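Long-range contacts in protein argonaute (Aquifex aeolicus, PDB 1YVU), which uses short single-stranded DNA guides to bind complementary target strands and cleaves the target RNA with the help of divalent metal ions: residues F51-E56 with G90-R95; L155-K160 with N285-I290; K223-E228 with P251-K256; L352-I357 with L419-L424. All coordinates share one frame; numbering follows the deposited sequence.

Overall arrangement
The first three contacts belong to the PAZ lobe and the fourth to the PIWI lobe. Interaction 1 lies in the N-terminal domain and joins strand 50-53 to the start of helix 94-107. Interaction 2 packs helix 280-299 of linker L2 on strand 153-165 of linker L1, its centre about 25 Å from that of interaction 1. Because the chain makes the PAZ domain between these two linkers, interaction 3 is nested inside the loop that interaction 2 closes; their centres are about 30 Å apart. Interaction 4 comes last, between two Mid-domain strands of a parallel sheet, about 47 Å or more by centres from the others. The contacts are separate, none touching another, and interaction 2 joins the linkers that carry the PAZ domain.

Interaction 1 (F51-E56 with G90-R95); sequences FRREDE and GFQNER
Arg-52 and Arg-95 lay their guanidinium groups flat on one another, centres 3.5 Å apart and planes only 12° from parallel, although the two side chains cross at about a right angle. Like charges meet here, with NH2 of Arg-52 lying 3.3 Å from NH2 of Arg-95. Arg-95 also grips the carbonyl oxygen Arg-52 O end-on with two nitrogens, NH1 at 2.5 Å in the carbonyl plane on a lone pair and NH2 at 2.9 Å nearly in line with the C=O bond. Its CG is anti to the backbone N (chi1 175°), and the chain bends at chi3 before the guanidinium. A planar group with several N-H bonds suits the task, since its edge can bind a carbonyl while its face stacks. The accepting residue belongs to a beta hairpin of strands 50-53 and 56-59, closed by a two-residue loop whose type II' turn runs from Arg-53 to Glu-56. Within that hairpin, Arg-52 NE makes a weak bond to Glu-54 O. Gln-92 meets Arg-53 in a similar way, planes 17° apart, its NE2 over one guanidinium face and offset toward the rim, 3.8 Å from Arg-53 NE. Glu-99 accepts the backbone N-H of Arg-52, while Trp-58 makes a cation-pi contact with Arg-53.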
loop_
_atom_site.group_PDB
_atom_site.type_symbol
_atom_site.label_atom_id
_atom_site.label_comp_id
_atom_site.label_asym_id
_atom_site.label_seq_id
_atom_site.Cartn_x
_atom_site.Cartn_y
_atom_site.Cartn_z
ATOM N N PHE A 51 -14.377 24.241 6.538
ATOM C CA PHE A 51 -14.322 22.970 7.235
ATOM C C PHE A 51 -15.748 22.472 7.485
ATOM O O PHE A 51 -16.695 23.266 7.521
ATOM C CB PHE A 51 -13.409 22.973 8.492
ATOM C CG PHE A 51 -13.971 23.680 9.704
ATOM C CD1 PHE A 51 -14.837 23.012 10.596
ATOM C CD2 PHE A 51 -13.574 24.987 10.005
ATOM C CE1 PHE A 51 -15.299 23.624 11.771
ATOM C CE2 PHE A 51 -14.024 25.623 11.188
ATOM C CZ PHE A 51 -14.893 24.935 12.075
ATOM N N ARG A 52 -15.874 21.162 7.670
ATOM C CA ARG A 52 -17.152 20.507 7.901
ATOM C C ARG A 52 -17.327 20.068 9.364
ATOM O O ARG A 52 -16.655 19.149 9.825
ATOM C CB ARG A 52 -17.263 19.298 6.957
ATOM C CG ARG A 52 -18.667 18.745 6.708
ATOM C CD ARG A 52 -18.606 17.275 6.336
ATOM N NE ARG A 52 -18.632 16.442 7.532
ATOM C CZ ARG A 52 -17.836 15.402 7.766
ATOM N NH1 ARG A 52 -16.922 15.035 6.879
ATOM N NH2 ARG A 52 -17.929 14.751 8.922
ATOM N N ARG A 53 -18.233 20.743 10.080
ATOM C CA ARG A 53 -18.567 20.428 11.476
ATOM C C ARG A 53 -19.915 19.721 11.379
ATOM O O ARG A 53 -20.956 20.370 11.271
ATOM C CB ARG A 53 -18.680 21.716 12.309
ATOM C CG ARG A 53 -18.142 21.616 13.744
ATOM C CD ARG A 53 -18.086 22.976 14.475
ATOM N NE ARG A 53 -16.719 23.401 14.810
ATOM C CZ ARG A 53 -16.407 24.370 15.670
ATOM N NH1 ARG A 53 -17.346 25.054 16.312
ATOM N NH2 ARG A 53 -15.140 24.647 15.907
ATOM N N GLU A 54 -19.866 18.388 11.333
ATOM C CA GLU A 54 -21.036 17.503 11.194
ATOM C C GLU A 54 -21.915 17.846 9.965
ATOM O O GLU A 54 -21.626 17.375 8.863
ATOM C CB GLU A 54 -21.871 17.400 12.497
ATOM C CG GLU A 54 -21.137 16.859 13.773
ATOM C CD GLU A 54 -20.911 15.335 13.831
ATOM O OE1 GLU A 54 -21.678 14.558 13.220
ATOM O OE2 GLU A 54 -19.960 14.913 14.531
ATOM N N ASP A 55 -22.904 18.729 10.132
ATOM C CA ASP A 55 -23.810 19.123 9.039
ATOM C C ASP A 55 -23.592 20.536 8.554
ATOM O O ASP A 55 -23.985 20.899 7.445
ATOM C CB ASP A 55 -25.267 19.023 9.496
ATOM C CG ASP A 55 -25.901 17.676 9.204
ATOM O OD1 ASP A 55 -25.370 16.916 8.357
ATOM O OD2 ASP A 55 -26.955 17.387 9.821
ATOM N N GLU A 56 -23.027 21.343 9.440
ATOM C CA GLU A 56 -22.764 22.749 9.203
ATOM C C GLU A 56 -21.415 22.968 8.513
ATOM O O GLU A 56 -20.414 22.422 8.941
ATOM C CB GLU A 56 -22.805 23.483 10.562
ATOM C CG GLU A 56 -24.150 23.343 11.364
ATOM C CD GLU A 56 -24.120 23.920 12.804
ATOM O OE1 GLU A 56 -23.108 24.526 13.216
ATOM O OE2 GLU A 56 -25.136 23.763 13.527
ATOM N N GLY A 90 -11.625 26.819 18.505
ATOM C CA GLY A 90 -10.818 25.604 18.331
ATOM C C GLY A 90 -11.499 24.506 17.519
ATOM O O GLY A 90 -12.663 24.663 17.150
ATOM N N PHE A 91 -10.788 23.415 17.223
ATOM C CA PHE A 91 -11.370 22.322 16.436
ATOM C C PHE A 91 -11.821 21.172 17.310
ATOM O O PHE A 91 -11.351 21.020 18.444
ATOM C CB PHE A 91 -10.369 21.744 15.436
ATOM C CG PHE A 91 -9.713 22.759 14.553
ATOM C CD1 PHE A 91 -8.476 23.335 14.920
ATOM C CD2 PHE A 91 -10.299 23.126 13.322
ATOM C CE1 PHE A 91 -7.823 24.270 14.063
ATOM C CE2 PHE A 91 -9.658 24.063 12.450
ATOM C CZ PHE A 91 -8.419 24.629 12.827
ATOM N N GLN A 92 -12.656 20.309 16.724
ATOM C CA GLN A 92 -13.193 19.104 17.382
ATOM C C GLN A 92 -12.550 17.833 16.790
ATOM O O GLN A 92 -12.500 16.768 17.432
ATOM C CB GLN A 92 -14.710 19.046 17.201
ATOM C CG GLN A 92 -15.425 20.364 17.544
ATOM C CD GLN A 92 -16.930 20.281 17.437
ATOM O OE1 GLN A 92 -17.480 19.283 16.950
ATOM N NE2 GLN A 92 -17.613 21.338 17.895
ATOM N N ASN A 93 -12.101 17.959 15.543
ATOM C CA ASN A 93 -11.452 16.889 14.806
ATOM C C ASN A 93 -10.170 17.374 14.136
ATOM O O ASN A 93 -9.972 18.566 13.844
ATOM C CB ASN A 93 -12.355 16.352 13.684
ATOM C CG ASN A 93 -13.633 15.746 14.187
ATOM O OD1 ASN A 93 -13.682 15.147 15.265
ATOM N ND2 ASN A 93 -14.692 15.903 13.405
ATOM N N GLU A 94 -9.356 16.380 13.804
ATOM C CA GLU A 94 -8.088 16.537 13.102
ATOM C C GLU A 94 -8.486 16.817 11.667
ATOM O O GLU A 94 -7.783 17.543 10.940
ATOM C CB GLU A 94 -7.322 15.211 13.138
ATOM C CG GLU A 94 -7.247 14.600 14.509
ATOM C CD GLU A 94 -8.064 13.327 14.702
ATOM O OE1 GLU A 94 -8.952 13.326 15.582
ATOM O OE2 GLU A 94 -7.774 12.316 14.028
ATOM N N ARG A 95 -9.618 16.200 11.289
ATOM C CA ARG A 95 -10.217 16.294 9.964
ATOM C C ARG A 95 -10.510 17.741 9.628
ATOM O O ARG A 95 -10.073 18.222 8.584
ATOM C CB ARG A 95 -11.506 15.460 9.866
ATOM C CG ARG A 95 -12.269 15.614 8.511
ATOM C CD ARG A 95 -13.631 14.937 8.469
ATOM N NE ARG A 95 -14.474 15.258 9.626
ATOM C CZ ARG A 95 -15.187 16.374 9.785
ATOM N NH1 ARG A 95 -15.183 17.322 8.867
ATOM N NH2 ARG A 95 -15.953 16.522 10.851
#

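Interaction 2 (L155-K160 with N285-I290); sequences LHLDLK and NLIRYI
Leu-159 fits its forked end against one turn of the helix, one methyl on each of two residues four apart. Its CD2 lies 3.7 Å from Leu-286 CG, and its CD1 reaches Ile-290 CD1 at 4.1 Å. A chi1 of -177° puts CG of Leu-159 anti to the backbone N. Ile-287 is the bump from the other side: it lies over the strand backbone at Leu-157 and Asp-158, where Asp-158 points its CB away from the helix. There Ile-287 CD1 rests 3.7 Å from Leu-157 O, and Ile-287 CG2 lies 4.3 Å from Leu-157 CG. This is a helix laid across an antiparallel sheet, its axis running at 117° to that of strand segment 155-160 and 8.3 Å away; it joins linker L2 to linker L1. Alternation along the strand puts the two leucines toward the helix, and branched aliphatic chains suit both partners because they interlock without needing a polar match. Asp-158 OD1 accepts the Leu-159 N-H at 2.8 Å and forms a salt bridge with Arg-605. Phe-114 of helix 110-126 touches both Leu-286 and Ile-290, while Tyr-10 of the adjacent strand meets Ile-287.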
loop_
_atom_site.group_PDB
_atom_site.type_symbol
_atom_site.label_atom_id
_atom_site.label_comp_id
_atom_site.label_asym_id
_atom_site.label_seq_id
_atom_site.Cartn_x
_atom_site.Cartn_y
_atom_site.Cartn_z
ATOM N N LEU A 155 1.141 18.162 12.066
ATOM C CA LEU A 155 1.090 18.272 10.638
ATOM C C LEU A 155 2.088 17.269 10.155
ATOM O O LEU A 155 3.263 17.279 10.545
ATOM C CB LEU A 155 1.421 19.654 10.102
ATOM C CG LEU A 155 1.413 19.747 8.564
ATOM C CD1 LEU A 155 0.030 19.499 7.964
ATOM C CD2 LEU A 155 1.909 21.094 8.161
ATOM N N HIS A 156 1.518 16.277 9.488
ATOM C CA HIS A 156 2.272 15.229 8.860
ATOM C C HIS A 156 2.537 15.814 7.474
ATOM O O HIS A 156 1.589 16.077 6.708
ATOM C CB HIS A 156 1.439 13.957 8.762
ATOM C CG HIS A 156 2.001 12.932 7.832
ATOM N ND1 HIS A 156 3.299 12.979 7.370
ATOM C CD2 HIS A 156 1.419 11.874 7.219
ATOM C CE1 HIS A 156 3.493 12.004 6.498
ATOM N NE2 HIS A 156 2.370 11.318 6.393
ATOM N N LEU A 157 3.823 16.040 7.193
ATOM C CA LEU A 157 4.243 16.592 5.918
ATOM C C LEU A 157 5.352 15.789 5.251
ATOM O O LEU A 157 6.399 15.527 5.843
ATOM C CB LEU A 157 4.647 18.052 6.104
ATOM C CG LEU A 157 5.246 18.922 4.995
ATOM C CD1 LEU A 157 4.521 18.831 3.677
ATOM C CD2 LEU A 157 5.194 20.332 5.500
ATOM N N ASP A 158 5.112 15.432 3.998
ATOM C CA ASP A 158 6.074 14.667 3.231
ATOM C C ASP A 158 6.231 15.248 1.832
ATOM O O ASP A 158 5.445 16.103 1.397
ATOM C CB ASP A 158 5.633 13.194 3.144
ATOM C CG ASP A 158 6.808 12.208 3.158
ATOM O OD1 ASP A 158 7.921 12.542 2.675
ATOM O OD2 ASP A 158 6.595 11.086 3.665
ATOM N N LEU A 159 7.268 14.748 1.152
ATOM C CA LEU A 159 7.633 15.113 -0.210
ATOM C C LEU A 159 7.984 13.842 -0.966
ATOM O O LEU A 159 8.934 13.136 -0.624
ATOM C CB LEU A 159 8.835 16.060 -0.211
ATOM C CG LEU A 159 9.234 16.551 -1.594
ATOM C CD1 LEU A 159 8.303 17.648 -2.054
ATOM C CD2 LEU A 159 10.629 17.055 -1.536
ATOM N N LYS A 160 7.170 13.513 -1.954
ATOM C CA LYS A 160 7.427 12.329 -2.753
ATOM C C LYS A 160 7.592 12.744 -4.216
ATOM O O LYS A 160 7.365 13.905 -4.543
ATOM C CB LYS A 160 6.311 11.299 -2.513
ATOM C CG LYS A 160 6.359 10.729 -1.072
ATOM C CD LYS A 160 5.181 9.845 -0.658
ATOM C CE LYS A 160 5.347 9.424 0.814
ATOM N NZ LYS A 160 4.295 8.503 1.313
ATOM N N ASN A 285 15.552 17.963 5.408
ATOM C CA ASN A 285 15.895 19.385 5.250
ATOM C C ASN A 285 15.028 20.104 4.233
ATOM O O ASN A 285 14.810 21.319 4.340
ATOM C CB ASN A 285 17.375 19.574 4.927
ATOM C CG ASN A 285 18.291 19.143 6.069
ATOM O OD1 ASN A 285 19.506 19.204 5.927
ATOM N ND2 ASN A 285 17.721 18.666 7.178
ATOM N N LEU A 286 14.477 19.312 3.314
ATOM C CA LEU A 286 13.591 19.782 2.257
ATOM C C LEU A 286 12.229 20.025 2.873
ATOM O O LEU A 286 11.661 21.088 2.693
ATOM C CB LEU A 286 13.467 18.732 1.159
ATOM C CG LEU A 286 13.439 19.138 -0.312
ATOM C CD1 LEU A 286 13.430 20.648 -0.511
ATOM C CD2 LEU A 286 14.599 18.440 -1.015
ATOM N N ILE A 287 11.731 19.039 3.620
ATOM C CA ILE A 287 10.468 19.148 4.347
ATOM C C ILE A 287 10.617 20.392 5.219
ATOM O O ILE A 287 9.732 21.248 5.196
ATOM C CB ILE A 287 10.229 17.894 5.213
ATOM C CG1 ILE A 287 9.799 16.747 4.313
ATOM C CG2 ILE A 287 9.249 18.142 6.381
ATOM C CD1 ILE A 287 10.010 15.410 4.973
ATOM N N ARG A 288 11.797 20.543 5.853
ATOM C CA ARG A 288 12.118 21.702 6.707
ATOM C C ARG A 288 12.122 22.972 5.884
ATOM O O ARG A 288 11.822 24.020 6.414
ATOM C CB ARG A 288 13.470 21.573 7.425
ATOM C CG ARG A 288 13.513 20.608 8.604
ATOM C CD ARG A 288 14.943 20.429 9.112
ATOM N NE ARG A 288 15.074 19.282 10.007
ATOM C CZ ARG A 288 15.764 19.276 11.147
ATOM N NH1 ARG A 288 16.414 20.358 11.559
ATOM N NH2 ARG A 288 15.754 18.197 11.911
ATOM N N TYR A 289 12.408 22.884 4.591
ATOM C CA TYR A 289 12.393 24.090 3.764
ATOM C C TYR A 289 10.954 24.455 3.365
ATOM O O TYR A 289 10.615 25.629 3.281
ATOM C CB TYR A 289 13.302 23.923 2.527
ATOM C CG TYR A 289 13.513 25.183 1.681
ATOM C CD1 TYR A 289 14.323 26.257 2.142
ATOM C CD2 TYR A 289 12.928 25.296 0.395
ATOM C CE1 TYR A 289 14.546 27.427 1.317
ATOM C CE2 TYR A 289 13.143 26.446 -0.432
ATOM C CZ TYR A 289 13.949 27.503 0.030
ATOM O OH TYR A 289 14.161 28.593 -0.798
ATOM N N ILE A 290 10.106 23.443 3.188
ATOM C CA ILE A 290 8.701 23.623 2.798
ATOM C C ILE A 290 7.910 24.281 3.931
ATOM O O ILE A 290 7.088 25.176 3.693
ATOM C CB ILE A 290 8.045 22.263 2.444
ATOM C CG1 ILE A 290 8.921 21.509 1.455
ATOM C CG2 ILE A 290 6.669 22.468 1.811
ATOM C CD1 ILE A 290 8.522 20.081 1.189
#

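Interaction 3 (K223-E228 with P251-K256); sequences KKAWEE and PATILK
Ala-225 on helix 220-231 comes closest to Ile-254 by backbone, with CA atoms 6.7 Å apart, where the chain turns between strands 249-251 and 255-257. A backbone bond from Ile-254 N to Pro-251 O, 3.0 Å, holds this turn, and both residues direct their side chains toward the helix. The small methyl of Ala-225 suits so near an approach: its CB meets Ile-254 CG2 at 3.5 Å and Pro-251 CG at 4.3 Å. Trp-226 next to it, its CG anti to the carbonyl carbon (chi1 -70°), offers a face. Pro-251 CG stands 3.7 Å from the centroid of the six-membered ring, 6° off its normal, a CH-pi contact, and Pro-251 CD lies over the same face, 3.7 Å from Trp-226 CZ2. Phe-210, Cys-213 and Met-214 of helix 207-215 also pack on the tryptophan, within the PAZ domain. No hydrogen bond crosses the contact, which implies that it rests on dispersion and shape, with a modest CH-pi contribution from the proline.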
loop_
_atom_site.group_PDB
_atom_site.type_symbol
_atom_site.label_atom_id
_atom_site.label_comp_id
_atom_site.label_asym_id
_atom_site.label_seq_id
_atom_site.Cartn_x
_atom_site.Cartn_y
_atom_site.Cartn_z
ATOM N N LYS A 223 -12.175 22.173 -16.322
ATOM C CA LYS A 223 -13.167 23.103 -16.913
ATOM C C LYS A 223 -12.581 23.459 -18.261
ATOM O O LYS A 223 -13.195 23.188 -19.297
ATOM C CB LYS A 223 -13.327 24.418 -16.104
ATOM C CG LYS A 223 -14.223 24.339 -14.861
ATOM C CD LYS A 223 -14.600 25.711 -14.234
ATOM C CE LYS A 223 -15.455 25.508 -12.933
ATOM N NZ LYS A 223 -15.740 26.721 -12.079
ATOM N N LYS A 224 -11.306 23.857 -18.211
ATOM C CA LYS A 224 -10.506 24.253 -19.370
ATOM C C LYS A 224 -10.197 23.145 -20.378
ATOM O O LYS A 224 -9.842 23.432 -21.521
ATOM C CB LYS A 224 -9.198 24.930 -18.927
ATOM C CG LYS A 224 -9.314 26.443 -18.637
ATOM C CD LYS A 224 -7.925 27.074 -18.502
ATOM C CE LYS A 224 -7.938 28.309 -17.585
ATOM N NZ LYS A 224 -6.568 28.711 -17.080
ATOM N N ALA A 225 -10.322 21.890 -19.949
ATOM C CA ALA A 225 -10.081 20.740 -20.819
ATOM C C ALA A 225 -11.376 20.385 -21.568
ATOM O O ALA A 225 -11.345 19.963 -22.735
ATOM C CB ALA A 225 -9.594 19.556 -20.010
ATOM N N TRP A 226 -12.515 20.569 -20.897
ATOM C CA TRP A 226 -13.802 20.296 -21.513
ATOM C C TRP A 226 -14.177 21.473 -22.403
ATOM O O TRP A 226 -14.771 21.267 -23.472
ATOM C CB TRP A 226 -14.890 20.014 -20.470
ATOM C CG TRP A 226 -14.771 18.678 -19.713
ATOM C CD1 TRP A 226 -14.415 18.507 -18.403
ATOM C CD2 TRP A 226 -15.005 17.356 -20.233
ATOM N NE1 TRP A 226 -14.397 17.171 -18.078
ATOM C CE2 TRP A 226 -14.750 16.441 -19.180
ATOM C CE3 TRP A 226 -15.387 16.850 -21.496
ATOM C CZ2 TRP A 226 -14.883 15.052 -19.341
ATOM C CZ3 TRP A 226 -15.517 15.469 -21.657
ATOM C CH2 TRP A 226 -15.255 14.582 -20.583
ATOM N N GLU A 227 -13.725 22.677 -22.017
ATOM C CA GLU A 227 -13.958 23.920 -22.782
ATOM C C GLU A 227 -13.351 23.763 -24.170
ATOM O O GLU A 227 -14.021 23.982 -25.163
ATOM C CB GLU A 227 -13.340 25.154 -22.082
ATOM C CG GLU A 227 -13.911 26.531 -22.525
ATOM C CD GLU A 227 -13.273 27.742 -21.810
ATOM O OE1 GLU A 227 -12.684 27.568 -20.723
ATOM O OE2 GLU A 227 -13.363 28.888 -22.331
ATOM N N GLU A 228 -12.139 23.224 -24.225
ATOM C CA GLU A 228 -11.442 23.017 -25.475
ATOM C C GLU A 228 -12.071 21.993 -26.409
ATOM O O GLU A 228 -12.223 22.261 -27.584
ATOM C CB GLU A 228 -9.969 22.666 -25.229
ATOM C CG GLU A 228 -9.128 23.763 -24.526
ATOM C CD GLU A 228 -9.226 25.148 -25.183
ATOM O OE1 GLU A 228 -8.790 25.280 -26.358
ATOM O OE2 GLU A 228 -9.740 26.088 -24.515
ATOM N N PRO A 251 -10.746 13.864 -20.049
ATOM C CA PRO A 251 -10.244 13.838 -21.439
ATOM C C PRO A 251 -8.782 13.452 -21.409
ATOM O O PRO A 251 -8.017 13.958 -20.566
ATOM C CB PRO A 251 -10.346 15.288 -21.880
ATOM C CG PRO A 251 -11.457 15.785 -21.072
ATOM C CD PRO A 251 -11.170 15.234 -19.724
ATOM N N ALA A 252 -8.394 12.592 -22.352
ATOM C CA ALA A 252 -7.023 12.106 -22.483
ATOM C C ALA A 252 -5.994 13.227 -22.559
ATOM O O ALA A 252 -4.813 13.029 -22.271
ATOM C CB ALA A 252 -6.915 11.232 -23.696
ATOM N N THR A 253 -6.488 14.417 -22.887
ATOM C CA THR A 253 -5.691 15.630 -23.019
ATOM C C THR A 253 -5.073 16.135 -21.720
ATOM O O THR A 253 -3.993 16.735 -21.742
ATOM C CB THR A 253 -6.499 16.772 -23.667
ATOM O OG1 THR A 253 -7.644 17.082 -22.848
ATOM C CG2 THR A 253 -6.929 16.383 -25.094
ATOM N N ILE A 254 -5.731 15.895 -20.591
ATOM C CA ILE A 254 -5.181 16.347 -19.321
ATOM C C ILE A 254 -4.646 15.202 -18.478
ATOM O O ILE A 254 -4.317 15.403 -17.306
ATOM C CB ILE A 254 -6.192 17.152 -18.474
ATOM C CG1 ILE A 254 -7.490 16.359 -18.299
ATOM C CG2 ILE A 254 -6.334 18.560 -19.028
ATOM C CD1 ILE A 254 -8.077 16.506 -16.943
ATOM N N LEU A 255 -4.577 14.002 -19.050
ATOM C CA LEU A 255 -4.072 12.851 -18.308
ATOM C C LEU A 255 -2.632 12.534 -18.623
ATOM O O LEU A 255 -2.234 12.450 -19.781
ATOM C CB LEU A 255 -4.929 11.613 -18.547
ATOM C CG LEU A 255 -6.334 11.667 -17.979
ATOM C CD1 LEU A 255 -7.193 10.585 -18.578
ATOM C CD2 LEU A 255 -6.267 11.536 -16.491
ATOM N N LYS A 256 -1.850 12.416 -17.559
ATOM C CA LYS A 256 -0.451 12.069 -17.652
ATOM C C LYS A 256 -0.304 10.747 -16.899
ATOM O O LYS A 256 -0.930 10.573 -15.859
ATOM C CB LYS A 256 0.413 13.167 -17.019
ATOM C CG LYS A 256 1.052 14.164 -18.020
ATOM C CD LYS A 256 2.040 15.103 -17.278
ATOM C CE LYS A 256 2.993 15.899 -18.191
ATOM N NZ LYS A 256 4.237 16.357 -17.453
#

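Interaction 4 (L352-I357 with L419-L424); sequences LSVEII and LVIVFL
Ile-421 is bonded to the neighbouring strand through both of its backbone polar groups: its N-H goes to Glu-355 O at 2.8 Å, and its O accepts from Ile-357 N at 2.8 Å. Phe-423 N then donates to Ile-357 O at 2.6 Å. Toward Leu-419 the bonds grow weak, with Glu-355 N 3.3 Å from Leu-419 O. On one face Val-354 CG1 touches Ile-421 CG1 at 3.7 Å, and Ile-356 CG2 sits at the edge of the Phe-423 ring, 3.9 Å from CE1. On the other, Ile-357, its CG1 anti to the carbonyl carbon (chi1 -62°), bridges with CD1 to Val-420 CG1 (3.6 Å) and Val-422 CG2 (3.8 Å). Beta-branched residues suit these strands, filling both faces with hydrocarbon. Further out, helix 368-381 covers Ile-356 and Phe-423 through Leu-373, and buried Glu-355 forms a salt bridge with Lys-415. Strands 386-396 and 454-457, the latter just past the Mid domain's limit, flank this Mid-domain pair in a four-stranded parallel, Rossmann-like sheet with helices in the connections.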
loop_
_atom_site.group_PDB
_atom_site.type_symbol
_atom_site.label_atom_id
_atom_site.label_comp_id
_atom_site.label_asym_id
_atom_site.label_seq_id
_atom_site.Cartn_x
_atom_site.Cartn_y
_atom_site.Cartn_z
ATOM N N LEU A 352 10.470 -35.127 -0.951
ATOM C CA LEU A 352 9.927 -34.106 -1.878
ATOM C C LEU A 352 10.160 -34.293 -3.399
ATOM O O LEU A 352 11.196 -34.816 -3.816
ATOM C CB LEU A 352 10.460 -32.728 -1.480
ATOM C CG LEU A 352 9.706 -31.721 -0.625
ATOM C CD1 LEU A 352 9.041 -32.302 0.568
ATOM C CD2 LEU A 352 10.726 -30.747 -0.191
ATOM N N SER A 353 9.205 -33.835 -4.214
ATOM C CA SER A 353 9.307 -33.917 -5.678
ATOM C C SER A 353 9.589 -32.514 -6.213
ATOM O O SER A 353 8.756 -31.617 -6.077
ATOM C CB SER A 353 8.034 -34.521 -6.300
ATOM O OG SER A 353 6.865 -33.836 -5.887
ATOM N N VAL A 354 10.796 -32.331 -6.758
ATOM C CA VAL A 354 11.283 -31.042 -7.272
ATOM C C VAL A 354 11.559 -31.020 -8.775
ATOM O O VAL A 354 12.043 -32.008 -9.316
ATOM C CB VAL A 354 12.631 -30.668 -6.541
ATOM C CG1 VAL A 354 13.192 -29.325 -7.000
ATOM C CG2 VAL A 354 12.421 -30.631 -5.044
ATOM N N GLU A 355 11.200 -29.919 -9.436
ATOM C CA GLU A 355 11.522 -29.690 -10.858
ATOM C C GLU A 355 12.624 -28.598 -10.856
ATOM O O GLU A 355 12.653 -27.738 -9.961
ATOM C CB GLU A 355 10.305 -29.193 -11.659
ATOM C CG GLU A 355 9.548 -30.282 -12.468
ATOM C CD GLU A 355 9.733 -30.211 -13.983
ATOM O OE1 GLU A 355 9.583 -29.124 -14.583
ATOM O OE2 GLU A 355 10.001 -31.269 -14.583
ATOM N N ILE A 356 13.569 -28.665 -11.793
ATOM C CA ILE A 356 14.653 -27.677 -11.870
ATOM C C ILE A 356 14.689 -26.996 -13.213
ATOM O O ILE A 356 14.251 -27.584 -14.217
ATOM C CB ILE A 356 16.045 -28.333 -11.607
ATOM C CG1 ILE A 356 16.130 -28.822 -10.173
ATOM C CG2 ILE A 356 17.168 -27.351 -11.786
ATOM C CD1 ILE A 356 16.938 -30.017 -10.033
ATOM N N ILE A 357 15.129 -25.735 -13.226
ATOM C CA ILE A 357 15.250 -24.978 -14.470
ATOM C C ILE A 357 16.513 -24.161 -14.463
ATOM O O ILE A 357 16.819 -23.507 -13.478
ATOM C CB ILE A 357 14.046 -23.964 -14.777
ATOM C CG1 ILE A 357 12.730 -24.690 -14.934
ATOM C CG2 ILE A 357 14.266 -23.129 -16.084
ATOM C CD1 ILE A 357 12.012 -24.737 -13.685
ATOM N N LEU A 419 8.155 -28.357 -5.001
ATOM C CA LEU A 419 9.052 -27.187 -5.125
ATOM C C LEU A 419 9.576 -27.104 -6.564
ATOM O O LEU A 419 9.437 -28.049 -7.355
ATOM C CB LEU A 419 10.234 -27.285 -4.145
ATOM C CG LEU A 419 11.302 -26.174 -4.116
ATOM C CD1 LEU A 419 10.738 -24.817 -3.724
ATOM C CD2 LEU A 419 12.357 -26.572 -3.149
ATOM N N VAL A 420 10.107 -25.946 -6.926
ATOM C CA VAL A 420 10.662 -25.742 -8.260
ATOM C C VAL A 420 11.937 -24.932 -8.053
ATOM O O VAL A 420 11.884 -23.824 -7.498
ATOM C CB VAL A 420 9.660 -24.939 -9.179
ATOM C CG1 VAL A 420 10.303 -24.547 -10.496
ATOM C CG2 VAL A 420 8.416 -25.743 -9.478
ATOM N N ILE A 421 13.083 -25.457 -8.466
ATOM C CA ILE A 421 14.294 -24.674 -8.277
ATOM C C ILE A 421 14.764 -24.125 -9.609
ATOM O O ILE A 421 15.028 -24.880 -10.530
ATOM C CB ILE A 421 15.413 -25.467 -7.568
ATOM C CG1 ILE A 421 14.878 -26.086 -6.255
ATOM C CG2 ILE A 421 16.604 -24.542 -7.277
ATOM C CD1 ILE A 421 15.917 -26.803 -5.361
ATOM N N VAL A 422 14.867 -22.801 -9.701
ATOM C CA VAL A 422 15.299 -22.137 -10.928
ATOM C C VAL A 422 16.613 -21.385 -10.788
ATOM O O VAL A 422 16.751 -20.497 -9.939
ATOM C CB VAL A 422 14.224 -21.107 -11.453
ATOM C CG1 VAL A 422 14.628 -20.525 -12.849
ATOM C CG2 VAL A 422 12.832 -21.752 -11.525
ATOM N N PHE A 423 17.546 -21.702 -11.687
ATOM C CA PHE A 423 18.848 -21.044 -11.741
ATOM C C PHE A 423 18.830 -20.078 -12.933
ATOM O O PHE A 423 18.805 -20.525 -14.086
ATOM C CB PHE A 423 19.982 -22.049 -11.945
ATOM C CG PHE A 423 20.176 -23.012 -10.828
ATOM C CD1 PHE A 423 19.684 -24.331 -10.942
ATOM C CD2 PHE A 423 20.938 -22.659 -9.700
ATOM C CE1 PHE A 423 19.967 -25.310 -9.941
ATOM C CE2 PHE A 423 21.236 -23.622 -8.683
ATOM C CZ PHE A 423 20.743 -24.959 -8.809
ATOM N N LEU A 424 18.817 -18.770 -12.664
ATOM C CA LEU A 424 18.806 -17.767 -13.740
ATOM C C LEU A 424 20.179 -17.177 -14.013
ATOM O O LEU A 424 20.954 -17.005 -13.074
ATOM C CB LEU A 424 17.849 -16.627 -13.422
ATOM C CG LEU A 424 16.360 -16.857 -13.238
ATOM C CD1 LEU A 424 15.790 -15.516 -12.880
ATOM C CD2 LEU A 424 15.689 -17.389 -14.497
#